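Local atomic coordinates of transmembrane protease (Mus musculus, PDB entry 2E7V), a protein that is probably a membrane-anchored serine protease, represented here by its SEA domain, a module usually found outside the cell. Residues Met40-Phe45 / Ser52-Thr57; Ser48-Glu53 / Lys89-Ser94. All coordinates share one frame; numbering follows the deposited sequence.

Interaction 1. Residues Met40-Phe45 / Ser52-Thr57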
loop_
_atom_site.group_PDB
_atom_site.type_symbol
_atom_site.label_atom_id
_atom_site.label_comp_id
_atom_site.label_asym_id
_atom_site.label_seq_id
_atom_site.Cartn_x
_atom_site.Cartn_y
_atom_site.Cartn_z
ATOM N N MET A 40 1.829 2.108 6.845
ATOM C CA MET A 40 0.671 2.851 6.369
ATOM C C MET A 40 -0.525 1.932 6.182
ATOM O O MET A 40 -1.628 2.224 6.653
ATOM C CB MET A 40 1.000 3.573 5.054
ATOM C CG MET A 40 1.970 4.757 5.232
ATOM S SD MET A 40 2.325 5.651 3.712
ATOM C CE MET A 40 0.707 6.342 3.389
ATOM N N ILE A 41 -0.311 0.824 5.487
ATOM C CA ILE A 41 -1.382 -0.136 5.244
ATOM C C ILE A 41 -1.873 -0.711 6.572
ATOM O O ILE A 41 -3.086 -0.822 6.801
ATOM C CB ILE A 41 -0.903 -1.269 4.299
ATOM C CG1 ILE A 41 -0.707 -0.705 2.888
ATOM C CG2 ILE A 41 -1.919 -2.411 4.274
ATOM C CD1 ILE A 41 0.020 -1.656 1.938
ATOM N N THR A 42 -0.938 -1.050 7.453
ATOM C CA THR A 42 -1.294 -1.609 8.760
ATOM C C THR A 42 -2.151 -0.622 9.558
ATOM O O THR A 42 -3.178 -1.003 10.123
ATOM C CB THR A 42 -0.032 -1.978 9.579
ATOM O OG1 THR A 42 0.730 -2.964 8.862
ATOM C CG2 THR A 42 -0.415 -2.546 10.952
ATOM N N ASP A 43 -1.731 0.642 9.601
ATOM C CA ASP A 43 -2.483 1.670 10.324
ATOM C C ASP A 43 -3.912 1.828 9.774
ATOM O O ASP A 43 -4.861 1.977 10.542
ATOM C CB ASP A 43 -1.774 3.023 10.237
ATOM C CG ASP A 43 -0.531 3.098 11.107
ATOM O OD1 ASP A 43 0.303 3.994 10.858
ATOM O OD2 ASP A 43 -0.387 2.280 12.042
ATOM N N GLU A 44 -4.065 1.807 8.453
ATOM C CA GLU A 44 -5.395 1.957 7.864
ATOM C C GLU A 44 -6.340 0.832 8.280
ATOM O O GLU A 44 -7.479 1.080 8.679
ATOM C CB GLU A 44 -5.318 2.000 6.335
ATOM C CG GLU A 44 -4.675 3.251 5.769
ATOM C CD GLU A 44 -5.293 4.525 6.307
ATOM O OE1 GLU A 44 -6.535 4.575 6.451
ATOM O OE2 GLU A 44 -4.534 5.482 6.576
ATOM N N PHE A 45 -5.882 -0.411 8.188
ATOM C CA PHE A 45 -6.759 -1.512 8.559
ATOM C C PHE A 45 -7.026 -1.545 10.052
ATOM O O PHE A 45 -8.120 -1.925 10.475
ATOM C CB PHE A 45 -6.192 -2.846 8.086
ATOM C CG PHE A 45 -6.276 -3.036 6.598
ATOM C CD1 PHE A 45 -5.166 -2.824 5.788
ATOM C CD2 PHE A 45 -7.477 -3.408 6.005
ATOM C CE1 PHE A 45 -5.250 -2.984 4.411
ATOM C CE2 PHE A 45 -7.573 -3.572 4.625
ATOM C CZ PHE A 45 -6.454 -3.359 3.825
ATOM N N SER A 52 -10.276 -6.454 13.258
ATOM C CA SER A 52 -10.173 -7.760 13.907
ATOM C C SER A 52 -9.759 -8.874 12.949
ATOM O O SER A 52 -9.313 -9.927 13.384
ATOM C CB SER A 52 -11.504 -8.142 14.557
ATOM O OG SER A 52 -12.487 -8.425 13.572
ATOM N N GLU A 53 -9.905 -8.641 11.650
ATOM C CA GLU A 53 -9.554 -9.654 10.655
ATOM C C GLU A 53 -8.162 -9.492 10.042
ATOM O O GLU A 53 -7.544 -10.479 9.660
ATOM C CB GLU A 53 -10.584 -9.671 9.517
ATOM C CG GLU A 53 -12.021 -10.030 9.918
ATOM C CD GLU A 53 -12.857 -8.816 10.273
ATOM O OE1 GLU A 53 -14.069 -8.982 10.504
ATOM O OE2 GLU A 53 -12.311 -7.695 10.324
ATOM N N PHE A 54 -7.683 -8.258 9.911
ATOM C CA PHE A 54 -6.360 -8.013 9.331
ATOM C C PHE A 54 -5.248 -8.591 10.214
ATOM O O PHE A 54 -5.198 -8.317 11.409
ATOM C CB PHE A 54 -6.153 -6.503 9.126
ATOM C CG PHE A 54 -4.766 -6.123 8.654
ATOM C CD1 PHE A 54 -3.779 -5.756 9.568
ATOM C CD2 PHE A 54 -4.446 -6.136 7.298
ATOM C CE1 PHE A 54 -2.490 -5.407 9.142
ATOM C CE2 PHE A 54 -3.158 -5.787 6.863
ATOM C CZ PHE A 54 -2.181 -5.425 7.790
ATOM N N ILE A 55 -4.371 -9.402 9.628
ATOM C CA ILE A 55 -3.275 -9.996 10.388
ATOM C C ILE A 55 -1.982 -9.233 10.176
ATOM O O ILE A 55 -1.395 -8.739 11.135
ATOM C CB ILE A 55 -3.049 -11.482 10.019
ATOM C CG1 ILE A 55 -4.289 -12.295 10.397
ATOM C CG2 ILE A 55 -1.828 -12.034 10.791
ATOM C CD1 ILE A 55 -4.185 -13.759 10.064
ATOM N N ARG A 56 -1.535 -9.137 8.924
ATOM C CA ARG A 56 -0.313 -8.403 8.620
ATOM C C ARG A 56 -0.118 -8.233 7.117
ATOM O O ARG A 56 -0.758 -8.910 6.298
ATOM C CB ARG A 56 0.905 -9.118 9.209
ATOM C CG ARG A 56 1.123 -10.496 8.627
ATOM C CD ARG A 56 2.343 -11.191 9.205
ATOM N NE ARG A 56 2.148 -12.631 9.112
ATOM C CZ ARG A 56 1.543 -13.360 10.042
ATOM N NH1 ARG A 56 1.089 -12.783 11.142
ATOM N NH2 ARG A 56 1.369 -14.660 9.858
ATOM N N THR A 57 0.781 -7.326 6.760
ATOM C CA THR A 57 1.067 -7.046 5.363
ATOM C C THR A 57 2.565 -6.955 5.106
ATOM O O THR A 57 3.373 -6.787 6.028
ATOM C CB THR A 57 0.418 -5.722 4.934
ATOM O OG1 THR A 57 0.541 -5.554 3.518
ATOM C CG2 THR A 57 1.091 -4.547 5.638
HETATM O O HOH W 1 1.644 -5.632 9.053
#
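Phe54 meets Phe45 where the edge strand 54-65 of the alpha+beta fold of the SEA domain packs on helix 28-46. Helix 40-45 and strand 54-57 run nearly antiparallel, at 168°. CG of Phe54 lies anti to the backbone N (chi1 174°), which puts it on the helix side. Along this side chain, CB comes first and touches Phe45 CB. Next, Phe54 CG sits 3.6 Å from Phe45 CB, which makes a CH-pi contact over one face of the ring. Phe54 CD1 lies 4.1 Å from Phe45 CB. CD2 and CE2 of Phe54 both reach Phe45 CD1. The two ring planes are near parallel, at 2°, but slid apart, with centroids 4.9 Å from each other. On the other flank, Phe54 CE1 meets Thr42 CG2 at 4.0 Å. The tip atom, Phe54 CZ, lies by Thr42 OG1 and CA. Arg56 N lies over the opposite face, so the Phe54 ring is held between helix and strand atoms. Further along, Thr57 CG2 packs on Ile41 CG2. Thr57 OG1 hydrogen-bonds to Val74 O, and Thr42 OG1 to Glu38 O. Thr42 OG1 also accepts from a water at 2.8 Å, and that water accepts from Thr57 N at 3.0 Å.

Interaction 2. Residues Ser48-Glu53 / Lys89-Ser94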
loop_
_atom_site.group_PDB
_atom_site.type_symbol
_atom_site.label_atom_id
_atom_site.label_comp_id
_atom_site.label_asym_id
_atom_site.label_seq_id
_atom_site.Cartn_x
_atom_site.Cartn_y
_atom_site.Cartn_z
ATOM N N SER A 48 -10.070 0.441 10.820
ATOM C CA SER A 48 -11.170 0.147 9.901
ATOM C C SER A 48 -12.095 -0.945 10.454
ATOM O O SER A 48 -11.872 -1.459 11.546
ATOM C CB SER A 48 -10.606 -0.314 8.553
ATOM O OG SER A 48 -10.144 -1.650 8.647
ATOM N N SER A 49 -13.119 -1.306 9.678
ATOM C CA SER A 49 -14.080 -2.340 10.079
ATOM C C SER A 49 -13.464 -3.724 9.973
ATOM O O SER A 49 -14.082 -4.731 10.345
ATOM C CB SER A 49 -15.323 -2.267 9.196
ATOM O OG SER A 49 -15.864 -0.960 9.232
ATOM N N LEU A 50 -12.237 -3.761 9.461
ATOM C CA LEU A 50 -11.484 -5.001 9.290
ATOM C C LEU A 50 -10.379 -5.124 10.330
ATOM O O LEU A 50 -9.480 -5.948 10.186
ATOM C CB LEU A 50 -10.857 -5.033 7.891
ATOM C CG LEU A 50 -11.703 -5.555 6.728
ATOM C CD1 LEU A 50 -11.069 -5.166 5.410
ATOM C CD2 LEU A 50 -11.824 -7.073 6.832
ATOM N N LYS A 51 -10.444 -4.312 11.377
ATOM C CA LYS A 51 -9.414 -4.328 12.415
ATOM C C LYS A 51 -9.203 -5.682 13.088
ATOM O O LYS A 51 -8.075 -6.021 13.441
ATOM C CB LYS A 51 -9.714 -3.269 13.484
ATOM C CG LYS A 51 -10.999 -3.495 14.254
ATOM C CD LYS A 51 -11.140 -2.506 15.410
ATOM C CE LYS A 51 -12.185 -1.428 15.140
ATOM N NZ LYS A 51 -11.759 -0.467 14.102
ATOM N N SER A 52 -10.276 -6.454 13.258
ATOM C CA SER A 52 -10.173 -7.760 13.907
ATOM C C SER A 52 -9.759 -8.874 12.949
ATOM O O SER A 52 -9.313 -9.927 13.384
ATOM C CB SER A 52 -11.504 -8.142 14.557
ATOM O OG SER A 52 -12.487 -8.425 13.572
ATOM N N GLU A 53 -9.905 -8.641 11.650
ATOM C CA GLU A 53 -9.554 -9.654 10.655
ATOM C C GLU A 53 -8.162 -9.492 10.042
ATOM O O GLU A 53 -7.544 -10.479 9.660
ATOM C CB GLU A 53 -10.584 -9.671 9.517
ATOM C CG GLU A 53 -12.021 -10.030 9.918
ATOM C CD GLU A 53 -12.857 -8.816 10.273
ATOM O OE1 GLU A 53 -14.069 -8.982 10.504
ATOM O OE2 GLU A 53 -12.311 -7.695 10.324
ATOM N N LYS A 89 -13.040 -9.130 -0.207
ATOM C CA LYS A 89 -12.480 -8.185 -1.158
ATOM C C LYS A 89 -13.178 -6.830 -1.149
ATOM O O LYS A 89 -12.516 -5.803 -1.118
ATOM C CB LYS A 89 -12.515 -8.792 -2.559
ATOM C CG LYS A 89 -11.937 -7.925 -3.656
ATOM C CD LYS A 89 -11.732 -8.819 -4.874
ATOM C CE LYS A 89 -11.380 -8.059 -6.123
ATOM N NZ LYS A 89 -11.277 -9.027 -7.259
ATOM N N THR A 90 -14.508 -6.827 -1.177
ATOM C CA THR A 90 -15.276 -5.581 -1.178
ATOM C C THR A 90 -15.035 -4.767 0.089
ATOM O O THR A 90 -15.038 -3.539 0.048
ATOM C CB THR A 90 -16.801 -5.855 -1.327
ATOM O OG1 THR A 90 -17.233 -6.762 -0.303
ATOM C CG2 THR A 90 -17.091 -6.471 -2.690
ATOM N N ARG A 91 -14.830 -5.450 1.212
ATOM C CA ARG A 91 -14.560 -4.761 2.471
ATOM C C ARG A 91 -13.167 -4.147 2.398
ATOM O O ARG A 91 -12.931 -3.028 2.863
ATOM C CB ARG A 91 -14.616 -5.744 3.653
ATOM C CG ARG A 91 -15.937 -6.497 3.823
ATOM C CD ARG A 91 -15.813 -7.564 4.928
ATOM N NE ARG A 91 -15.517 -6.969 6.233
ATOM C CZ ARG A 91 -15.176 -7.663 7.318
ATOM N NH1 ARG A 91 -15.078 -8.987 7.265
ATOM N NH2 ARG A 91 -14.938 -7.034 8.460
ATOM N N ILE A 92 -12.242 -4.890 1.806
ATOM C CA ILE A 92 -10.866 -4.423 1.685
ATOM C C ILE A 92 -10.800 -3.199 0.790
ATOM O O ILE A 92 -10.127 -2.215 1.109
ATOM C CB ILE A 92 -9.941 -5.540 1.121
ATOM C CG1 ILE A 92 -9.806 -6.664 2.150
ATOM C CG2 ILE A 92 -8.561 -4.955 0.775
ATOM C CD1 ILE A 92 -9.039 -7.897 1.653
ATOM N N GLN A 93 -11.519 -3.248 -0.326
ATOM C CA GLN A 93 -11.536 -2.130 -1.263
ATOM C C GLN A 93 -11.999 -0.823 -0.619
ATOM O O GLN A 93 -11.504 0.265 -0.956
ATOM C CB GLN A 93 -12.426 -2.477 -2.451
ATOM C CG GLN A 93 -11.819 -3.513 -3.389
ATOM C CD GLN A 93 -12.816 -4.007 -4.424
ATOM O OE1 GLN A 93 -13.961 -4.321 -4.092
ATOM N NE2 GLN A 93 -12.382 -4.096 -5.678
ATOM N N SER A 94 -12.927 -0.922 0.325
ATOM C CA SER A 94 -13.423 0.278 0.980
ATOM C C SER A 94 -12.364 0.903 1.875
ATOM O O SER A 94 -12.418 2.100 2.157
ATOM C CB SER A 94 -14.705 -0.027 1.766
ATOM O OG SER A 94 -15.811 -0.146 0.878
#
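Glu53 OE1 takes two N-H groups of Arg91 in a salt bridge. Arg91 NH2 reaches Glu53 OE1 at 3.0 Å, fairly straight at 164°. The bond from Arg91 NH1 to Glu53 OE1 is weak, at 3.4 Å. OE1 lies in the guanidinium plane, but NH2 stands well above the carboxylate plane, and the two planes are 87° apart. This is therefore not a flat, two-oxygen pairing. NH2 of Arg91 also makes a weak bond to Ser49 O, at 3.1 Å. Leu50 CD2 lies over the centre of one guanidinium face, 3.4 Å from Arg91 CZ. The other methyl, Leu50 CD1, packs 3.8 Å from Ile92 CG1 on the helix. An alanine in place of Arg91 would probably leave Glu53 without its charged mate here and uncover Leu50 CD2. Within the loop, Ser48 O accepts from Lys51 N and, at 2.7 Å, from Lys51 NZ, on opposite faces of its plane. Ser48 OG accepts from Leu50 N and is also bonded to Phe45 O. A type I beta turn from Ser48 to Lys51 and an ST turn thus shape the loop that links helix 28-46 to strand 54-65 and packs on helix 85-96 of the SEA domain.

Overall arrangement
Interaction 1 is the buried contact and interaction 2 the partly buried one. The first holds helix 28-46 to strand 54-65, and the second holds the loop between those two elements to helix 85-96. They share Ser52 and Glu53, and their centres lie about 9 Å apart. Chemistry follows place. Interaction 1 is mostly apolar, with one bridging water, whereas interaction 2 sets a salt bridge beside a small apolar patch. Phe45 connects them: its ring packs on Leu50 and Ile92, and meets Phe77 of strand 68-78 edge-to-face. The apolar core therefore runs on from the helix-strand contact to the second helix, with the charged pair at its margin.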